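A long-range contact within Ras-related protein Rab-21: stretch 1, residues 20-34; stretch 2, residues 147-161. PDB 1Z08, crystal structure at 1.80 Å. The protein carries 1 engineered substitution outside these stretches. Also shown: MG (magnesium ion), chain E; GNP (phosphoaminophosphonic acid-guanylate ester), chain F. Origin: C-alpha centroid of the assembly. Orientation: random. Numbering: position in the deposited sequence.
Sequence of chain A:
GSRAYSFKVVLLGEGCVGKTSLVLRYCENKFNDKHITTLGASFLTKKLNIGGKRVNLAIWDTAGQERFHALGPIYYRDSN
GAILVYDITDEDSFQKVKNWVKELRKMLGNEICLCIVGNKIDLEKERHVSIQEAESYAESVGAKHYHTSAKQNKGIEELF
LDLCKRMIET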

# COMPACT_ATOMS: atom_id res chain seq x y z
N THR A 20 4.31 3.46 7.23
CA THR A 20 5.69 3.95 7.28
C THR A 20 6.67 2.79 7.27
O THR A 20 7.69 2.84 6.58
N SER A 21 6.35 1.74 8.03
CA SER A 21 7.20 0.54 8.09
C SER A 21 7.39 -0.10 6.71
O SER A 21 8.49 -0.58 6.40
N LEU A 22 6.35 -0.10 5.89
CA LEU A 22 6.46 -0.63 4.53
C LEU A 22 7.44 0.20 3.70
O LEU A 22 8.32 -0.35 3.03
N VAL A 23 7.29 1.52 3.76
CA VAL A 23 8.14 2.44 2.99
C VAL A 23 9.59 2.40 3.49
O VAL A 23 10.52 2.29 2.69
N LEU A 24 9.77 2.48 4.81
CA LEU A 24 11.10 2.46 5.40
C LEU A 24 11.86 1.18 5.04
O LEU A 24 13.04 1.24 4.67
N ARG A 25 11.19 0.03 5.15
CA ARG A 25 11.80 -1.24 4.77
C ARG A 25 12.19 -1.26 3.29
O ARG A 25 13.28 -1.69 2.94
N TYR A 26 11.29 -0.78 2.43
CA TYR A 26 11.53 -0.77 0.99
C TYR A 26 12.65 0.20 0.57
O TYR A 26 13.46 -0.12 -0.30
N CYS A 27 12.70 1.36 1.22
CA CYS A 27 13.63 2.42 0.82
C CYS A 27 14.99 2.38 1.53
O CYS A 27 16.01 2.71 0.93
N GLU A 28 15.00 1.97 2.80
CA GLU A 28 16.22 2.01 3.61
C GLU A 28 16.60 0.66 4.22
O GLU A 28 17.64 0.54 4.89
N ASN A 29 15.77 -0.36 3.98
CA ASN A 29 15.93 -1.69 4.59
C ASN A 29 16.12 -1.63 6.12
O ASN A 29 17.01 -2.26 6.68
N LYS A 30 15.26 -0.85 6.77
CA LYS A 30 15.26 -0.74 8.23
C LYS A 30 13.84 -0.96 8.75
O LYS A 30 12.87 -0.77 8.02
N PHE A 31 13.74 -1.38 10.01
CA PHE A 31 12.45 -1.58 10.68
C PHE A 31 12.55 -1.24 12.16
O PHE A 31 13.57 -1.50 12.80
N ASN A 32 11.46 -0.67 12.68
CA ASN A 32 11.33 -0.31 14.09
C ASN A 32 10.07 -0.91 14.69
O ASN A 32 8.99 -0.81 14.11
N ASP A 33 10.21 -1.53 15.86
CA ASP A 33 9.05 -2.00 16.63
C ASP A 33 8.28 -0.83 17.22
O ASP A 33 7.09 -0.96 17.54
N LYS A 34 8.96 0.30 17.39
CA LYS A 34 8.34 1.52 17.89
C LYS A 34 7.39 2.10 16.84
O LYS A 34 7.69 2.10 15.64
N HIS A 147 -0.02 -9.81 0.39
CA HIS A 147 0.37 -10.09 1.78
C HIS A 147 1.79 -9.58 2.03
O HIS A 147 2.69 -9.86 1.24
N THR A 148 1.98 -8.83 3.11
CA THR A 148 3.31 -8.31 3.46
C THR A 148 3.66 -8.47 4.93
O THR A 148 2.78 -8.60 5.78
N SER A 149 4.96 -8.46 5.21
CA SER A 149 5.50 -8.24 6.54
C SER A 149 6.67 -7.28 6.42
O SER A 149 7.73 -7.63 5.88
N ALA A 150 6.48 -6.06 6.92
CA ALA A 150 7.56 -5.08 6.99
C ALA A 150 8.65 -5.54 7.95
O ALA A 150 9.84 -5.30 7.72
N LYS A 151 8.24 -6.22 9.03
CA LYS A 151 9.17 -6.72 10.05
C LYS A 151 10.13 -7.79 9.51
O LYS A 151 11.32 -7.76 9.82
N GLN A 152 9.60 -8.72 8.71
CA GLN A 152 10.41 -9.81 8.15
C GLN A 152 10.85 -9.56 6.70
O GLN A 152 11.51 -10.41 6.09
N ASN A 153 10.51 -8.39 6.17
CA ASN A 153 10.76 -8.04 4.76
C ASN A 153 10.22 -9.11 3.79
O ASN A 153 10.97 -9.68 3.00
N LYS A 154 8.92 -9.37 3.88
CA LYS A 154 8.27 -10.34 3.01
C LYS A 154 7.20 -9.66 2.15
O LYS A 154 6.37 -8.91 2.66
N GLY A 155 7.25 -9.93 0.84
CA GLY A 155 6.22 -9.45 -0.09
C GLY A 155 6.29 -7.99 -0.52
O GLY A 155 5.49 -7.56 -1.35
N ILE A 156 7.23 -7.23 0.04
CA ILE A 156 7.31 -5.78 -0.24
C ILE A 156 7.92 -5.48 -1.61
O ILE A 156 7.40 -4.64 -2.35
N GLU A 157 9.01 -6.16 -1.93
CA GLU A 157 9.63 -6.05 -3.25
C GLU A 157 8.61 -6.41 -4.33
O GLU A 157 8.46 -5.70 -5.32
N GLU A 158 7.90 -7.51 -4.09
CA GLU A 158 6.87 -8.03 -4.98
C GLU A 158 5.70 -7.06 -5.15
O GLU A 158 5.20 -6.87 -6.27
N LEU A 159 5.27 -6.43 -4.05
CA LEU A 159 4.18 -5.45 -4.07
C LEU A 159 4.49 -4.26 -4.98
O LEU A 159 3.70 -3.93 -5.87
N PHE A 160 5.63 -3.62 -4.75
CA PHE A 160 6.00 -2.43 -5.52
C PHE A 160 6.32 -2.76 -6.97
O PHE A 160 5.98 -1.99 -7.87
N LEU A 161 6.97 -3.91 -7.20
CA LEU A 161 7.27 -4.36 -8.56
C LEU A 161 5.99 -4.61 -9.35
O LEU A 161 5.86 -4.16 -10.49

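Contacts between segments far apart in sequence often combine a few directional polar links with a compact apolar core, and the Rab-21 pairing of residues 20-34 with 147-161 illustrates the principle well. Its strongest polar element is the salt bridge between Asp33 and Lys151, with OD1 of Asp33 2.9 Å from NZ of Lys151. The lysine reaches it through an extended side chain, all four chi angles near t, and water 4 joins the same two groups, accepting from Lys151 NZ and donating to Asp33 OD2.

Arg25 supplies the second anchor. Its CA-to-CB bond points toward the other stretch, and a t, p, p course brings the guanidinium edge to backbone carbonyls: NE donates to Ala150 O at 2.8 Å in nearly linear geometry, while NH2 of Arg25 makes a weak bond to Lys151 O at 2.9 Å. The remaining nitrogen, NH1, donates to Asn29 OD1 at 3.1 Å, so the group is held from both stretches. CB of Asn153 lies over one guanidinium face. Water 3 then links Asn29 OD1 to Asn153 ND2, whose direct separation is 3.9 Å.

Tyr26 (chi1 t) shows how an aromatic residue can serve both polar and apolar roles. Its ring forms an offset stack with Phe160 (chi1 m), the centroids 4.1 Å apart and the planes only 8° from parallel. Its hydroxyl shares water 1 with Glu157 O, and water 2 connects Tyr26 O to Glu157 OE2. Although Glu157 starts away from the contact, its m, m side chain returns its carboxylate to the edge of the tyrosine ring.

Between these anchors lies the apolar packing. Ile156 (m, t) points inward, setting CG2 3.7 Å from Tyr26 CB and CG1 3.7 Å from Leu22 CD2. Leu22 (m, t) leaves its helix sideways, yet its end also comes within 4.2 Å of Ala150 CB, measured from CD2. The small Ala150 side chain allows close approach here: its CB is 3.7 Å from Ser21 CB. Further along, Phe31 (chi1 t) turns toward the second stretch and offers a ring face to Lys151, whose CA sits 3.6 Å from the ring centroid in a CH-pi contact.

The nucleotide analogue GNP extends the assembly, touching both stretches. Ser21 OG donates to GNP O1A at 2.8 Å, whereas Lys151 N donates to GNP O6 at 3.2 Å; Thr20 OG1 coordinates the magnesium ion at 2.0 Å from MG.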

# COMPACT_ATOMS: atom_id res chain seq x y z
CB THR A 20 5.94 4.86 8.50
OG1 THR A 20 4.98 5.93 8.50
CG2 THR A 20 7.35 5.46 8.48
CB SER A 21 6.64 -0.48 9.08
OG SER A 21 6.71 0.02 10.41
CB LEU A 22 5.10 -0.71 3.83
CG LEU A 22 4.15 -1.83 4.31
CD1 LEU A 22 2.75 -1.62 3.76
CD2 LEU A 22 4.66 -3.21 3.92
CB VAL A 23 7.59 3.89 3.02
CG1 VAL A 23 8.44 4.80 2.13
CG2 VAL A 23 6.14 3.94 2.58
CB LEU A 24 11.04 2.65 6.92
CG LEU A 24 12.36 2.63 7.72
CD1 LEU A 24 13.28 3.79 7.36
CD2 LEU A 24 12.07 2.62 9.21
CB ARG A 25 10.88 -2.43 5.10
CG ARG A 25 11.40 -3.79 4.65
CD ARG A 25 12.68 -4.19 5.39
NE ARG A 25 12.40 -4.79 6.69
CZ ARG A 25 13.33 -5.09 7.60
NH1 ARG A 25 14.61 -4.84 7.36
NH2 ARG A 25 12.97 -5.64 8.75
CB TYR A 26 10.23 -0.43 0.24
CG TYR A 26 10.29 -0.61 -1.27
CD1 TYR A 26 10.68 -1.82 -1.83
CD2 TYR A 26 9.92 0.43 -2.12
CE1 TYR A 26 10.73 -1.99 -3.22
CE2 TYR A 26 9.95 0.27 -3.51
CZ TYR A 26 10.36 -0.94 -4.05
OH TYR A 26 10.39 -1.09 -5.42
CB CYS A 27 13.00 3.80 1.04
SG CYS A 27 11.61 4.16 -0.05
CB GLU A 28 16.10 3.06 4.72
CG GLU A 28 15.88 4.49 4.24
CD GLU A 28 17.07 5.07 3.48
OE1 GLU A 28 18.22 4.64 3.72
OE2 GLU A 28 16.85 5.97 2.64
CB ASN A 29 17.06 -2.49 3.91
CG ASN A 29 17.09 -3.94 4.34
OD1 ASN A 29 16.05 -4.55 4.60
ND2 ASN A 29 18.29 -4.51 4.43
CB LYS A 30 15.80 0.63 8.68
CG LYS A 30 17.26 0.90 8.29
CD LYS A 30 17.78 2.18 8.95
CE LYS A 30 19.26 2.41 8.68
NZ LYS A 30 19.51 3.00 7.33
CB PHE A 31 11.95 -3.03 10.50
CG PHE A 31 10.66 -3.33 11.23
CD1 PHE A 31 9.43 -3.02 10.66
CD2 PHE A 31 10.69 -3.92 12.50
CE1 PHE A 31 8.24 -3.30 11.34
CE2 PHE A 31 9.50 -4.20 13.19
CZ PHE A 31 8.27 -3.88 12.61
CB ASN A 32 11.28 1.21 14.24
CG ASN A 32 12.52 1.89 13.72
OD1 ASN A 32 13.64 1.53 14.10
ND2 ASN A 32 12.34 2.89 12.86
CB ASP A 33 9.47 -2.98 17.74
CG ASP A 33 9.58 -4.42 17.26
OD1 ASP A 33 8.77 -4.85 16.41
OD2 ASP A 33 10.48 -5.13 17.75
CB LYS A 34 9.39 2.57 18.26
CG LYS A 34 8.82 3.81 18.96
CD LYS A 34 9.89 4.86 19.23
CE LYS A 34 9.27 6.11 19.83
NZ LYS A 34 10.29 7.14 20.18
CB HIS A 147 0.32 -11.59 2.07
CG HIS A 147 -1.04 -12.20 1.98
ND1 HIS A 147 -2.05 -11.91 2.87
CD2 HIS A 147 -1.55 -13.11 1.11
CE1 HIS A 147 -3.13 -12.60 2.55
NE2 HIS A 147 -2.86 -13.34 1.49
CB THR A 148 3.45 -6.81 3.13
OG1 THR A 148 2.48 -6.06 3.88
CG2 THR A 148 3.30 -6.53 1.63
CB SER A 149 5.97 -9.55 7.19
OG SER A 149 6.63 -9.29 8.42
CB ALA A 150 7.02 -3.71 7.39
CB LYS A 151 8.40 -7.24 11.27
CG LYS A 151 9.29 -7.71 12.43
CD LYS A 151 8.53 -7.78 13.74
CE LYS A 151 9.48 -8.09 14.89
NZ LYS A 151 8.92 -7.69 16.21
CB GLN A 152 9.66 -11.14 8.25
CG GLN A 152 9.38 -11.59 9.68
CD GLN A 152 8.73 -12.96 9.76
OE1 GLN A 152 7.97 -13.35 8.88
NE2 GLN A 152 9.02 -13.69 10.83
CB ASN A 153 12.25 -7.75 4.51
CG ASN A 153 12.49 -7.07 3.16
OD1 ASN A 153 11.57 -6.55 2.53
ND2 ASN A 153 13.74 -7.08 2.72
CB LYS A 154 7.63 -11.46 3.83
CG LYS A 154 8.63 -12.38 4.51
CD LYS A 154 7.92 -13.37 5.41
CE LYS A 154 8.88 -14.44 5.92
NZ LYS A 154 8.19 -15.35 6.88
CB ILE A 156 8.05 -5.02 0.89
CG1 ILE A 156 7.30 -5.20 2.21
CG2 ILE A 156 8.18 -3.54 0.54
CD1 ILE A 156 8.07 -4.74 3.43
CB GLU A 157 10.84 -6.98 -3.36
CG GLU A 157 12.00 -6.61 -2.44
CD GLU A 157 12.63 -5.26 -2.76
OE1 GLU A 157 12.74 -4.91 -3.96
OE2 GLU A 157 13.01 -4.55 -1.81
CB GLU A 158 6.37 -9.39 -4.47
CG GLU A 158 7.43 -10.51 -4.45
CD GLU A 158 8.24 -10.59 -3.15
OE1 GLU A 158 8.48 -9.57 -2.48
OE2 GLU A 158 8.66 -11.72 -2.81
CB LEU A 159 3.86 -4.96 -2.65
CG LEU A 159 3.04 -3.67 -2.48
CD1 LEU A 159 1.60 -3.81 -2.98
CD2 LEU A 159 3.05 -3.21 -1.02
CB PHE A 160 7.14 -1.67 -4.85
CG PHE A 160 6.70 -0.86 -3.66
CD1 PHE A 160 6.10 0.39 -3.83
CD2 PHE A 160 6.87 -1.34 -2.36
CE1 PHE A 160 5.69 1.14 -2.74
CE2 PHE A 160 6.46 -0.60 -1.26
CZ PHE A 160 5.87 0.65 -1.45
CB LEU A 161 8.14 -5.63 -8.54
CG LEU A 161 8.47 -6.29 -9.89
CD1 LEU A 161 9.34 -5.40 -10.76
CD2 LEU A 161 9.15 -7.65 -9.69
MG MG E . 3.46 6.25 9.77
PG GNP F . 0.81 6.16 11.47
O1G GNP F . 0.29 6.62 12.81
O2G GNP F . 2.11 6.78 11.05
O3G GNP F . -0.35 6.39 10.54
N3B GNP F . 1.06 4.57 11.55
PB GNP F . 1.75 3.63 10.46
O1B GNP F . 0.74 3.00 9.58
O2B GNP F . 2.83 4.39 9.77
O3A GNP F . 2.39 2.44 11.21
PA GNP F . 3.86 2.22 11.59
O1A GNP F . 4.64 1.85 10.39
O2A GNP F . 4.41 3.32 12.43
O5' GNP F . 3.83 0.93 12.49
C5' GNP F . 2.92 0.84 13.58
C4' GNP F . 3.28 -0.34 14.46
O4' GNP F . 3.12 -1.58 13.72
C3' GNP F . 4.71 -0.35 14.99
O3' GNP F . 4.69 -0.86 16.30
C2' GNP F . 5.42 -1.26 13.99
O2' GNP F . 6.60 -1.87 14.49
C1' GNP F . 4.33 -2.30 13.73
N9 GNP F . 4.49 -3.01 12.47
C8 GNP F . 4.56 -2.47 11.20
N7 GNP F . 4.71 -3.36 10.26
C5 GNP F . 4.75 -4.57 10.95
C6 GNP F . 4.90 -5.90 10.47
O6 GNP F . 5.03 -6.28 9.30
N1 GNP F . 4.88 -6.85 11.50
C2 GNP F . 4.75 -6.54 12.83
N2 GNP F . 4.75 -7.57 13.69
N3 GNP F . 4.60 -5.30 13.29
C4 GNP F . 4.62 -4.37 12.30
O HOH W 1 10.51 -3.71 -6.11
O HOH W 2 14.22 -2.24 -1.71
O HOH W 3 15.73 -7.22 5.06
O HOH W 4 10.95 -8.10 17.97
O HOH W 5 2.25 6.73 8.14
O HOH W 6 4.71 5.80 11.32